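PDB 6UXC: CT253 from Chlamydia trachomatis serovar L2, which is a predicted lipoprotein of unknown function, a member of an uncharacterised protein family whose chain folds into a mixed beta sheet with helices. Local coordinates for residues Glu35-Trp39 against Tyr151-Trp156; Glu44-Ile49 against His170-Phe174; Phe74-Pro79 against Val120-Asp124; Asn111-Ser115 against Ala140-Leu144. All coordinates share one frame; numbering follows the deposited sequence.

Contact 1: residues Glu35-Trp39 against Tyr151-Trp156; sequences ELLPW and YHRYGW
Trp39 and Trp156 lie at the centre of a largely apolar contact between two irregular loops near the protein surface: Glu35-Trp39 runs into helix 41-55, and Tyr151-Trp156 belongs to the longer loop before helix 165-184. No hydrogen bond crosses between the two segments. The Trp39 indole is held flat as the filling of a sandwich. Trp156 CB sits over the centre of one face, 3.6 Å from the centroid of the five-membered ring, while Leu37 CD1 of its own loop covers the opposite face. At its six-membered end, Trp39 CZ3 comes within 3.5 Å of Gly155 CA, and the carbonyl O of Tyr151 lies at the indole edge, in its plane. The two indoles meet obliquely, their planes 46° apart. With CG anti to the backbone N (chi1 179°), the Trp156 indole is carried past Trp39; CB makes the closest side-chain approach, with CE3 beside Trp39 CD1. Farther out, Pro38 lays CD over one face of the His152 imidazole, 3.8 Å from its centroid, and pushes CG to 3.2 Å from Tyr151 O. Leu37 CD2 completes the row against Tyr151 CB at 3.7 Å. Both indole N-H groups look to helix 41-55: Trp39 NE1 bonds to Glu44 and Trp156 NE1 to Glu48. Tyr151 OH bonds to Asn149 of its own loop and to Met166 N in helix 165-184. This is loop-to-loop packing of tryptophan and proline beside the N-terminal parts of two helices, with the indoles tying both loops to helix 41-55 in a fold of helices packed on a mixed sheet.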
loop_
_atom_site.group_PDB
_atom_site.type_symbol
_atom_site.label_atom_id
_atom_site.label_comp_id
_atom_site.label_asym_id
_atom_site.label_seq_id
_atom_site.Cartn_x
_atom_site.Cartn_y
_atom_site.Cartn_z
ATOM N N GLU A 35 8.708 0.384 -19.266
ATOM C CA GLU A 35 7.492 -0.155 -18.656
ATOM C C GLU A 35 6.520 -0.621 -19.732
ATOM O O GLU A 35 6.077 0.158 -20.579
ATOM C CB GLU A 35 6.813 0.878 -17.751
ATOM N N LEU A 36 6.201 -1.910 -19.689
ATOM C CA LEU A 36 5.266 -2.531 -20.616
ATOM C C LEU A 36 3.844 -2.556 -20.073
ATOM O O LEU A 36 2.984 -3.257 -20.628
ATOM C CB LEU A 36 5.738 -3.947 -20.933
ATOM C CG LEU A 36 5.307 -4.567 -22.260
ATOM C CD1 LEU A 36 5.743 -3.710 -23.457
ATOM C CD2 LEU A 36 5.886 -5.967 -22.352
ATOM N N LEU A 37 3.582 -1.820 -19.000
ATOM C CA LEU A 37 2.217 -1.777 -18.510
ATOM C C LEU A 37 1.545 -0.485 -18.918
ATOM O O LEU A 37 2.146 0.587 -18.833
ATOM C CB LEU A 37 2.181 -1.880 -16.990
ATOM C CG LEU A 37 2.119 -3.272 -16.390
ATOM C CD1 LEU A 37 1.760 -3.116 -14.942
ATOM C CD2 LEU A 37 1.118 -4.176 -17.122
ATOM N N PRO A 38 0.276 -0.556 -19.349
ATOM C CA PRO A 38 -0.455 0.661 -19.695
ATOM C C PRO A 38 -0.977 1.442 -18.500
ATOM O O PRO A 38 -1.783 2.358 -18.685
ATOM C CB PRO A 38 -1.613 0.123 -20.551
ATOM C CG PRO A 38 -1.861 -1.227 -20.018
ATOM C CD PRO A 38 -0.507 -1.771 -19.623
ATOM N N TRP A 39 -0.550 1.115 -17.282
ATOM C CA TRP A 39 -0.898 1.920 -16.130
ATOM C C TRP A 39 0.288 1.932 -15.185
ATOM O O TRP A 39 1.222 1.143 -15.311
ATOM C CB TRP A 39 -2.178 1.413 -15.424
ATOM C CG TRP A 39 -1.998 0.147 -14.599
ATOM C CD1 TRP A 39 -1.702 0.055 -13.264
ATOM C CD2 TRP A 39 -2.105 -1.204 -15.073
ATOM N NE1 TRP A 39 -1.605 -1.278 -12.888
ATOM C CE2 TRP A 39 -1.862 -2.062 -13.973
ATOM C CE3 TRP A 39 -2.391 -1.770 -16.309
ATOM C CZ2 TRP A 39 -1.882 -3.462 -14.089
ATOM C CZ3 TRP A 39 -2.415 -3.155 -16.418
ATOM C CH2 TRP A 39 -2.160 -3.979 -15.305
ATOM N N TYR A 151 -2.302 -7.572 -20.613
ATOM C CA TYR A 151 -2.605 -6.478 -19.692
ATOM C C TYR A 151 -2.971 -5.192 -20.410
ATOM O O TYR A 151 -3.204 -4.173 -19.746
ATOM C CB TYR A 151 -1.435 -6.277 -18.727
ATOM C CG TYR A 151 -1.319 -7.506 -17.881
ATOM C CD1 TYR A 151 -2.341 -7.829 -16.978
ATOM C CD2 TYR A 151 -0.263 -8.376 -18.025
ATOM C CE1 TYR A 151 -2.289 -8.987 -16.221
ATOM C CE2 TYR A 151 -0.198 -9.538 -17.273
ATOM C CZ TYR A 151 -1.202 -9.824 -16.361
ATOM O OH TYR A 151 -1.141 -11.010 -15.642
ATOM N N HIS A 152 -3.054 -5.218 -21.732
ATOM C CA HIS A 152 -3.697 -4.122 -22.444
ATOM C C HIS A 152 -5.174 -4.409 -22.706
ATOM O O HIS A 152 -6.013 -3.512 -22.547
ATOM C CB HIS A 152 -2.898 -3.831 -23.723
ATOM C CG HIS A 152 -1.485 -3.396 -23.446
ATOM N ND1 HIS A 152 -0.470 -4.287 -23.161
ATOM C CD2 HIS A 152 -0.929 -2.162 -23.367
ATOM C CE1 HIS A 152 0.651 -3.624 -22.939
ATOM N NE2 HIS A 152 0.399 -2.332 -23.058
ATOM N N ARG A 153 -5.535 -5.651 -23.034
ATOM C CA ARG A 153 -6.951 -6.003 -23.137
ATOM C C ARG A 153 -7.605 -6.088 -21.759
ATOM O O ARG A 153 -8.767 -5.686 -21.583
ATOM C CB ARG A 153 -7.101 -7.333 -23.880
ATOM C CG ARG A 153 -8.547 -7.701 -24.179
ATOM N N TYR A 154 -6.884 -6.604 -20.771
ATOM C CA TYR A 154 -7.449 -6.909 -19.456
ATOM C C TYR A 154 -6.604 -6.283 -18.361
ATOM O O TYR A 154 -6.194 -6.942 -17.409
ATOM C CB TYR A 154 -7.538 -8.417 -19.229
ATOM C CG TYR A 154 -8.190 -9.203 -20.345
ATOM C CD1 TYR A 154 -9.545 -9.042 -20.643
ATOM C CD2 TYR A 154 -7.474 -10.135 -21.072
ATOM C CE1 TYR A 154 -10.145 -9.765 -21.648
ATOM C CE2 TYR A 154 -8.077 -10.872 -22.086
ATOM C CZ TYR A 154 -9.410 -10.682 -22.360
ATOM O OH TYR A 154 -10.008 -11.400 -23.366
ATOM N N GLY A 155 -6.311 -4.992 -18.507
ATOM C CA GLY A 155 -5.501 -4.278 -17.544
ATOM C C GLY A 155 -6.344 -3.679 -16.424
ATOM O O GLY A 155 -7.567 -3.760 -16.425
ATOM N N TRP A 156 -5.645 -3.105 -15.445
ATOM C CA TRP A 156 -6.307 -2.543 -14.270
ATOM C C TRP A 156 -7.458 -1.640 -14.678
ATOM O O TRP A 156 -7.314 -0.803 -15.576
ATOM C CB TRP A 156 -5.296 -1.771 -13.418
ATOM C CG TRP A 156 -5.904 -1.143 -12.216
ATOM C CD1 TRP A 156 -6.664 -1.754 -11.256
ATOM C CD2 TRP A 156 -5.791 0.226 -11.824
ATOM N NE1 TRP A 156 -7.040 -0.841 -10.299
ATOM C CE2 TRP A 156 -6.512 0.381 -10.626
ATOM C CE3 TRP A 156 -5.145 1.335 -12.369
ATOM C CZ2 TRP A 156 -6.609 1.602 -9.961
ATOM C CZ3 TRP A 156 -5.251 2.552 -11.711
ATOM C CH2 TRP A 156 -5.972 2.673 -10.529
#

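Contact 2: residues Glu44-Ile49 against His170-Phe174; sequences EFSEEI and HQRLF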
loop_
_atom_site.group_PDB
_atom_site.type_symbol
_atom_site.label_atom_id
_atom_site.label_comp_id
_atom_site.label_asym_id
_atom_site.label_seq_id
_atom_site.Cartn_x
_atom_site.Cartn_y
_atom_site.Cartn_z
ATOM N N GLU A 44 -2.076 2.279 -9.134
ATOM C CA GLU A 44 -3.012 1.208 -8.830
ATOM C C GLU A 44 -2.965 0.871 -7.348
ATOM O O GLU A 44 -4.007 0.749 -6.687
ATOM C CB GLU A 44 -2.697 -0.039 -9.656
ATOM C CG GLU A 44 -3.538 -1.283 -9.205
ATOM C CD GLU A 44 -3.003 -2.612 -9.710
ATOM O OE1 GLU A 44 -1.970 -2.638 -10.445
ATOM O OE2 GLU A 44 -3.636 -3.636 -9.313
ATOM N N PHE A 45 -1.763 0.624 -6.837
ATOM C CA PHE A 45 -1.675 0.200 -5.442
ATOM C C PHE A 45 -2.217 1.282 -4.512
ATOM O O PHE A 45 -2.892 0.975 -3.528
ATOM C CB PHE A 45 -0.236 -0.146 -5.067
ATOM C CG PHE A 45 0.188 -1.563 -5.457
ATOM C CD1 PHE A 45 -0.033 -2.048 -6.738
ATOM C CD2 PHE A 45 0.805 -2.373 -4.535
ATOM C CE1 PHE A 45 0.379 -3.355 -7.084
ATOM C CE2 PHE A 45 1.204 -3.672 -4.852
ATOM C CZ PHE A 45 1.009 -4.147 -6.153
ATOM N N SER A 46 -1.896 2.548 -4.774
ATOM C CA SER A 46 -2.413 3.610 -3.911
ATOM C C SER A 46 -3.931 3.625 -3.898
ATOM O O SER A 46 -4.560 3.739 -2.835
ATOM C CB SER A 46 -1.893 4.965 -4.374
ATOM O OG SER A 46 -0.497 5.080 -4.194
ATOM N N GLU A 47 -4.538 3.551 -5.076
ATOM C CA GLU A 47 -5.986 3.632 -5.147
ATOM C C GLU A 47 -6.635 2.412 -4.507
ATOM O O GLU A 47 -7.618 2.534 -3.766
ATOM C CB GLU A 47 -6.445 3.762 -6.591
ATOM C CG GLU A 47 -7.968 3.814 -6.645
ATOM C CD GLU A 47 -8.503 4.164 -8.007
ATOM O OE1 GLU A 47 -9.526 3.578 -8.403
ATOM O OE2 GLU A 47 -7.887 5.008 -8.684
ATOM N N GLU A 48 -6.112 1.217 -4.802
ATOM C CA GLU A 48 -6.762 0.007 -4.326
ATOM C C GLU A 48 -6.633 -0.136 -2.813
ATOM O O GLU A 48 -7.574 -0.587 -2.149
ATOM C CB GLU A 48 -6.181 -1.212 -5.048
ATOM C CG GLU A 48 -6.550 -1.295 -6.541
ATOM C CD GLU A 48 -8.038 -1.550 -6.779
ATOM O OE1 GLU A 48 -8.706 -2.139 -5.893
ATOM O OE2 GLU A 48 -8.548 -1.170 -7.851
ATOM N N ILE A 49 -5.490 0.249 -2.252
ATOM C CA ILE A 49 -5.368 0.223 -0.799
ATOM C C ILE A 49 -6.222 1.319 -0.193
ATOM O O ILE A 49 -6.919 1.099 0.804
ATOM C CB ILE A 49 -3.895 0.339 -0.366
ATOM C CG1 ILE A 49 -3.128 -0.884 -0.855
ATOM C CG2 ILE A 49 -3.813 0.473 1.139
ATOM C CD1 ILE A 49 -1.612 -0.668 -0.889
ATOM N N HIS A 170 -2.702 -9.397 -7.135
ATOM C CA HIS A 170 -2.896 -8.093 -6.496
ATOM C C HIS A 170 -4.037 -8.115 -5.492
ATOM O O HIS A 170 -3.918 -7.561 -4.392
ATOM C CB HIS A 170 -3.165 -7.036 -7.552
ATOM C CG HIS A 170 -1.947 -6.614 -8.302
ATOM N ND1 HIS A 170 -1.969 -5.594 -9.221
ATOM C CD2 HIS A 170 -0.673 -7.081 -8.289
ATOM C CE1 HIS A 170 -0.763 -5.437 -9.735
ATOM N NE2 HIS A 170 0.038 -6.336 -9.190
ATOM N N GLN A 171 -5.168 -8.706 -5.874
ATOM C CA GLN A 171 -6.336 -8.727 -5.002
ATOM C C GLN A 171 -6.001 -9.372 -3.661
ATOM O O GLN A 171 -6.333 -8.831 -2.599
ATOM C CB GLN A 171 -7.467 -9.465 -5.717
ATOM C CG GLN A 171 -8.807 -9.353 -5.059
ATOM C CD GLN A 171 -9.855 -10.130 -5.817
ATOM O OE1 GLN A 171 -9.649 -11.294 -6.156
ATOM N NE2 GLN A 171 -10.979 -9.489 -6.103
ATOM N N ARG A 172 -5.302 -10.503 -3.686
ATOM C CA ARG A 172 -4.985 -11.171 -2.425
ATOM C C ARG A 172 -4.027 -10.320 -1.600
ATOM O O ARG A 172 -4.169 -10.217 -0.373
ATOM C CB ARG A 172 -4.392 -12.561 -2.676
ATOM C CG ARG A 172 -5.410 -13.606 -3.123
ATOM C CD ARG A 172 -4.902 -15.032 -2.856
ATOM N NE ARG A 172 -3.561 -15.185 -3.394
ATOM C CZ ARG A 172 -3.298 -15.474 -4.667
ATOM N NH1 ARG A 172 -4.296 -15.691 -5.524
ATOM N NH2 ARG A 172 -2.038 -15.573 -5.072
ATOM N N LEU A 173 -3.050 -9.703 -2.263
ATOM C CA LEU A 173 -2.089 -8.858 -1.573
ATOM C C LEU A 173 -2.758 -7.636 -0.954
ATOM O O LEU A 173 -2.465 -7.284 0.198
ATOM C CB LEU A 173 -0.995 -8.458 -2.554
ATOM C CG LEU A 173 0.188 -7.671 -2.024
ATOM C CD1 LEU A 173 0.889 -8.373 -0.873
ATOM C CD2 LEU A 173 1.157 -7.419 -3.177
ATOM N N PHE A 174 -3.653 -6.962 -1.696
ATOM C CA PHE A 174 -4.321 -5.790 -1.135
ATOM C C PHE A 174 -5.154 -6.194 0.075
ATOM O O PHE A 174 -5.180 -5.486 1.086
ATOM C CB PHE A 174 -5.235 -5.115 -2.155
ATOM C CG PHE A 174 -4.541 -4.625 -3.385
ATOM C CD1 PHE A 174 -3.269 -4.120 -3.344
ATOM C CD2 PHE A 174 -5.205 -4.644 -4.596
ATOM C CE1 PHE A 174 -2.647 -3.667 -4.493
ATOM C CE2 PHE A 174 -4.582 -4.173 -5.750
ATOM C CZ PHE A 174 -3.318 -3.695 -5.688
#
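Phe45, His170 and Phe174 form a buried aromatic cluster between helices 41-55 and 165-184, with a histidine-carboxylate hydrogen bond at one end. Phe174 brings its CE1 edge over the centre of the Phe45 face, 3.7 Å from Phe45 CG, in an edge-to-face pair with planes at 87°. Phe45 in turn offers its own edge to His170: Phe45 CE1 stands over the imidazole face, toward its rim, 3.6 Å from His170 CE1. The three rings are thus chained, each turned nearly square to the next. Beside them, His170 ND1 donates to Glu44 OE2 at 2.6 Å; the carboxylate is met on its syn side but somewhat out of its plane, with a bend to 149° at the hydrogen. Glu44 gets there as an extended chain, CG anti to the backbone N, and the other end of the imidazole, NE2, is taken by Gln103, so both ring nitrogens are engaged and its rotation is fixed. Glu44 OE1 accepts from Trp39 NE1. As a piece of helix packing this is a knob into a hole: Phe174 fits among Glu44, Phe45, Glu48 and Ile49 where the axes of the two helical segments pass 10.8 Å apart, crossing at -54°. Glu48 CB covers one face of the Phe174 ring, 3.7 Å from its centroid, and the carbonyl O of His170 lies above the opposite one; the carboxylate of Glu48 goes to Arg52 and Trp156. Ile49 CG1 lies 4.1 Å from Phe174 CD1, and Leu173 CD2 as far from Phe45 CE2. Phe45 and Leu173 both continue down onto Val118 of the sheet.

Contact 3: residues Phe74-Pro79 against Val120-Asp124; sequences FFSPTP and VRVFD
Arg121 reaches out from strand 113-124 and gathers three backbone carbonyls of the loop Phe74-Pro79. NH1 bonds to Phe74 O at 3.0 Å and to Ser76 O at 2.8 Å, the second nearly straight at 165°. NH2 takes Pro77 O at 3.0 Å and adds a weak bond to Ser76 O. All three oxygens lie near the guanidinium plane, but the donors stand well above the planes of the carbonyls, so the loop curls round the edge of the group instead of meeting it head on. Pro79 CG closes up to 3.6 Å from Arg121 NH1. Two residues along the strand, Phe123 turns the same way and receives Phe74: the Phe74 edge stands over the ring centre, CD2 3.4 Å from Phe123 CD1, with planes at 80°. Pro79 CG also lies at the Phe123 edge, 4.1 Å from CZ.

Behind this first shell, a chain extended from CG to NE carries the guanidinium straight out from the strand, and Gln135 of the neighbouring strand accepts from NE, which fixes its rotation. Met132 packs on Arg121, Phe123 and Pro79, while Leu24 and Ala97 lie against Phe74. The charge of this buried arginine is met here by several carbonyl dipoles, whose negative ends probably stabilise it in place of a carboxylate partner across this contact, and the same bonds probably hold the irregular loop against strand 113-124.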
loop_
_atom_site.group_PDB
_atom_site.type_symbol
_atom_site.label_atom_id
_atom_site.label_comp_id
_atom_site.label_asym_id
_atom_site.label_seq_id
_atom_site.Cartn_x
_atom_site.Cartn_y
_atom_site.Cartn_z
ATOM N N PHE A 74 8.805 8.652 5.851
ATOM C CA PHE A 74 8.284 7.424 6.450
ATOM C C PHE A 74 8.779 6.167 5.753
ATOM O O PHE A 74 8.584 5.066 6.286
ATOM C CB PHE A 74 6.746 7.452 6.447
ATOM C CG PHE A 74 6.171 8.491 7.363
ATOM C CD1 PHE A 74 5.921 9.773 6.909
ATOM C CD2 PHE A 74 5.893 8.173 8.686
ATOM C CE1 PHE A 74 5.390 10.734 7.783
ATOM C CE2 PHE A 74 5.387 9.120 9.539
ATOM C CZ PHE A 74 5.135 10.403 9.074
ATOM N N PHE A 75 9.437 6.305 4.603
ATOM C CA PHE A 75 9.992 5.181 3.863
ATOM C C PHE A 75 11.501 5.065 3.985
ATOM O O PHE A 75 12.090 4.209 3.321
ATOM C CB PHE A 75 9.622 5.286 2.391
ATOM C CG PHE A 75 8.142 5.195 2.150
ATOM C CD1 PHE A 75 7.499 3.967 2.266
ATOM C CD2 PHE A 75 7.383 6.319 1.866
ATOM C CE1 PHE A 75 6.150 3.853 2.026
ATOM C CE2 PHE A 75 6.003 6.207 1.662
ATOM C CZ PHE A 75 5.394 4.961 1.754
ATOM N N SER A 76 12.138 5.933 4.760
ATOM C CA SER A 76 13.570 5.799 5.005
ATOM C C SER A 76 13.836 4.480 5.714
ATOM O O SER A 76 13.127 4.148 6.669
ATOM C CB SER A 76 14.055 6.957 5.863
ATOM O OG SER A 76 15.424 6.809 6.145
ATOM N N PRO A 77 14.837 3.697 5.312
ATOM C CA PRO A 77 15.103 2.436 6.016
ATOM C C PRO A 77 15.264 2.622 7.524
ATOM O O PRO A 77 14.701 1.849 8.314
ATOM C CB PRO A 77 16.377 1.917 5.321
ATOM C CG PRO A 77 16.195 2.410 3.881
ATOM C CD PRO A 77 15.626 3.817 4.068
ATOM N N THR A 78 15.957 3.671 7.951
ATOM C CA THR A 78 15.973 4.059 9.365
ATOM C C THR A 78 15.333 5.442 9.490
ATOM O O THR A 78 16.001 6.456 9.263
ATOM C CB THR A 78 17.396 4.079 9.917
ATOM O OG1 THR A 78 17.983 2.765 9.790
ATOM C CG2 THR A 78 17.400 4.509 11.405
ATOM N N PRO A 79 14.057 5.526 9.874
ATOM C CA PRO A 79 13.399 6.838 9.888
ATOM C C PRO A 79 13.900 7.705 11.020
ATOM O O PRO A 79 14.280 7.234 12.091
ATOM C CB PRO A 79 11.915 6.498 10.079
ATOM C CG PRO A 79 11.777 5.052 9.769
ATOM C CD PRO A 79 13.111 4.419 10.049
ATOM N N VAL A 120 5.032 -3.019 4.418
ATOM C CA VAL A 120 3.998 -2.235 5.073
ATOM C C VAL A 120 4.553 -1.727 6.390
ATOM O O VAL A 120 5.086 -2.507 7.187
ATOM C CB VAL A 120 2.725 -3.068 5.306
ATOM C CG1 VAL A 120 1.655 -2.213 5.961
ATOM C CG2 VAL A 120 2.194 -3.653 3.985
ATOM N N ARG A 121 4.417 -0.424 6.621
ATOM C CA ARG A 121 4.705 0.213 7.886
ATOM C C ARG A 121 3.475 0.955 8.381
ATOM O O ARG A 121 2.733 1.540 7.593
ATOM C CB ARG A 121 5.854 1.194 7.755
ATOM C CG ARG A 121 7.176 0.540 7.613
ATOM C CD ARG A 121 8.218 1.545 7.262
ATOM N NE ARG A 121 9.555 1.003 7.433
ATOM C CZ ARG A 121 10.659 1.726 7.334
ATOM N NH1 ARG A 121 10.575 3.008 7.008
ATOM N NH2 ARG A 121 11.837 1.166 7.577
ATOM N N VAL A 122 3.272 0.948 9.694
ATOM C CA VAL A 122 2.298 1.834 10.322
ATOM C C VAL A 122 3.024 2.611 11.403
ATOM O O VAL A 122 3.741 2.025 12.218
ATOM C CB VAL A 122 1.112 1.064 10.926
ATOM C CG1 VAL A 122 0.138 2.048 11.552
ATOM C CG2 VAL A 122 0.431 0.250 9.869
ATOM N N PHE A 123 2.809 3.914 11.421
ATOM C CA PHE A 123 3.387 4.800 12.420
ATOM C C PHE A 123 2.269 5.372 13.273
ATOM O O PHE A 123 1.209 5.716 12.747
ATOM C CB PHE A 123 4.128 5.963 11.788
ATOM C CG PHE A 123 5.379 5.579 11.023
ATOM C CD1 PHE A 123 5.301 5.000 9.770
ATOM C CD2 PHE A 123 6.628 5.783 11.599
ATOM C CE1 PHE A 123 6.461 4.657 9.089
ATOM C CE2 PHE A 123 7.770 5.456 10.929
ATOM C CZ PHE A 123 7.689 4.890 9.670
ATOM N N ASP A 124 2.529 5.510 14.569
ATOM C CA ASP A 124 1.634 6.176 15.507
ATOM C C ASP A 124 2.104 7.615 15.633
ATOM O O ASP A 124 3.246 7.845 16.032
ATOM C CB ASP A 124 1.695 5.479 16.864
ATOM C CG ASP A 124 0.661 5.964 17.843
ATOM O OD1 ASP A 124 0.044 7.039 17.659
ATOM O OD2 ASP A 124 0.490 5.236 18.860
#

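Contact 4: residues Asn111-Ser115 against Ala140-Leu144; sequences NPSIS and ASQSL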
loop_
_atom_site.group_PDB
_atom_site.type_symbol
_atom_site.label_atom_id
_atom_site.label_comp_id
_atom_site.label_asym_id
_atom_site.label_seq_id
_atom_site.Cartn_x
_atom_site.Cartn_y
_atom_site.Cartn_z
ATOM N N ASN A 111 6.933 -23.737 -12.736
ATOM C CA ASN A 111 5.601 -23.134 -12.812
ATOM C C ASN A 111 5.674 -21.607 -12.758
ATOM O O ASN A 111 5.361 -21.014 -11.735
ATOM C CB ASN A 111 4.716 -23.651 -11.673
ATOM N N PRO A 112 6.074 -20.982 -13.865
ATOM C CA PRO A 112 6.369 -19.541 -13.840
ATOM C C PRO A 112 5.203 -18.715 -13.325
ATOM O O PRO A 112 4.036 -18.999 -13.590
ATOM C CB PRO A 112 6.684 -19.219 -15.305
ATOM C CG PRO A 112 7.209 -20.522 -15.855
ATOM C CD PRO A 112 6.435 -21.602 -15.153
ATOM N N SER A 113 5.532 -17.667 -12.590
ATOM C CA SER A 113 4.523 -16.923 -11.867
ATOM C C SER A 113 4.860 -15.453 -11.919
ATOM O O SER A 113 5.963 -15.050 -12.295
ATOM C CB SER A 113 4.427 -17.385 -10.413
ATOM O OG SER A 113 5.684 -17.248 -9.783
ATOM N N ILE A 114 3.884 -14.655 -11.528
ATOM C CA ILE A 114 4.082 -13.238 -11.297
ATOM C C ILE A 114 3.866 -12.996 -9.814
ATOM O O ILE A 114 2.938 -13.547 -9.211
ATOM C CB ILE A 114 3.147 -12.380 -12.171
ATOM C CG1 ILE A 114 3.461 -10.898 -11.965
ATOM C CG2 ILE A 114 1.675 -12.663 -11.870
ATOM C CD1 ILE A 114 2.827 -10.017 -12.976
ATOM N N SER A 115 4.751 -12.213 -9.214
ATOM C CA SER A 115 4.707 -12.002 -7.778
ATOM C C SER A 115 5.023 -10.553 -7.471
ATOM O O SER A 115 5.669 -9.853 -8.258
ATOM C CB SER A 115 5.708 -12.905 -7.043
ATOM O OG SER A 115 7.028 -12.575 -7.434
ATOM N N ALA A 140 2.682 -11.913 -2.493
ATOM C CA ALA A 140 1.685 -12.738 -3.158
ATOM C C ALA A 140 2.282 -13.235 -4.467
ATOM O O ALA A 140 3.171 -12.601 -5.026
ATOM C CB ALA A 140 0.400 -11.954 -3.409
ATOM N N SER A 141 1.809 -14.395 -4.931
ATOM C CA SER A 141 2.307 -14.955 -6.173
ATOM C C SER A 141 1.183 -15.702 -6.870
ATOM O O SER A 141 0.301 -16.281 -6.220
ATOM C CB SER A 141 3.486 -15.902 -5.944
ATOM O OG SER A 141 3.875 -16.452 -7.180
ATOM N N GLN A 142 1.250 -15.714 -8.204
ATOM C CA GLN A 142 0.204 -16.328 -9.012
ATOM C C GLN A 142 0.798 -16.923 -10.285
ATOM O O GLN A 142 1.623 -16.298 -10.964
ATOM C CB GLN A 142 -0.877 -15.300 -9.367
ATOM C CG GLN A 142 -2.143 -15.883 -9.988
ATOM C CD GLN A 142 -2.858 -16.812 -9.046
ATOM O OE1 GLN A 142 -2.816 -16.621 -7.840
ATOM N NE2 GLN A 142 -3.509 -17.834 -9.591
ATOM N N SER A 143 0.351 -18.135 -10.618
ATOM C CA SER A 143 0.831 -18.803 -11.821
ATOM C C SER A 143 0.415 -18.021 -13.059
ATOM O O SER A 143 -0.737 -17.602 -13.177
ATOM C CB SER A 143 0.279 -20.228 -11.877
ATOM O OG SER A 143 0.535 -20.836 -13.132
ATOM N N LEU A 144 1.362 -17.821 -13.983
ATOM C CA LEU A 144 1.070 -17.084 -15.212
ATOM C C LEU A 144 0.118 -17.844 -16.126
ATOM O O LEU A 144 -0.463 -17.238 -17.029
ATOM C CB LEU A 144 2.362 -16.774 -15.970
ATOM C CG LEU A 144 3.266 -15.706 -15.348
ATOM C CD1 LEU A 144 4.560 -15.643 -16.129
ATOM C CD2 LEU A 144 2.598 -14.348 -15.326
HETATM O O HOH W 1 2.622 -20.681 -15.092
#
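Leu144 lies across the start of the facing strand, touching Pro112, Ser113 and Ile114 in turn. Its CB is 3.7 Å from Pro112 O, the oxygen that also accepts the backbone N-H of Leu144. CG, anti to the carbonyl carbon (chi1 -72°), sits 3.8 Å from Ser113 C. There the branches part: CD1 goes back toward Pro112 CB at 4.2 Å, and CD2 goes forward to Ile114 CB at 3.8 Å, the two side chains crossing at about a right angle. Ile114 itself continues onto Met166 of helix 165-184.

The backbones run antiparallel. Ile114 and Gln142 form a hydrogen-bonded pair, each N donating to the other's O at 2.9 Å; the non-hydrogen-bonded pairs Ser113-Ser143 and Ser115-Ser141 flank it. Leu144 N to Pro112 O, almost straight at 176°, carries the pairing past the end of the strand. Pro112 O also takes a water at 2.7 Å, which links it to Ser143 OG. Between the serines, a weak bond of 3.3 Å runs diagonally from Ser113 OG to Ser141 OG. On the side shared with Ile114, the amide of Gln142 turns away from Ile114, toward helix 165-184, with OE1 bonded to Arg172 and NE2 to Ser146. All this is the open end of a beta hairpin, strands 113-124 and 131-143, at the edge of the mixed sheet.

Overall arrangement
Contact 2 is the buried one, contact 3 is partly so, and contacts 1 and 4 lie nearer the surface, their centres about 19 and 20 Å from the centre of the chain. Contact 1 abuts helix 41-55, which carries one side of contact 2: the carboxylates of Glu44 and Glu48 link the helix pair to the tryptophans. Contact 2 also touches contact 4 through Arg172 and Gln142, helix 165-184 against strand 131-143. Contacts 3 and 4 use strand 113-124 at separate places, their centres about 28 Å apart. Chemistry follows position: interlocked rings between helices, an arginine clasped by loop carbonyls, pure packing between surface loops, and backbone pairing with water at the sheet edge.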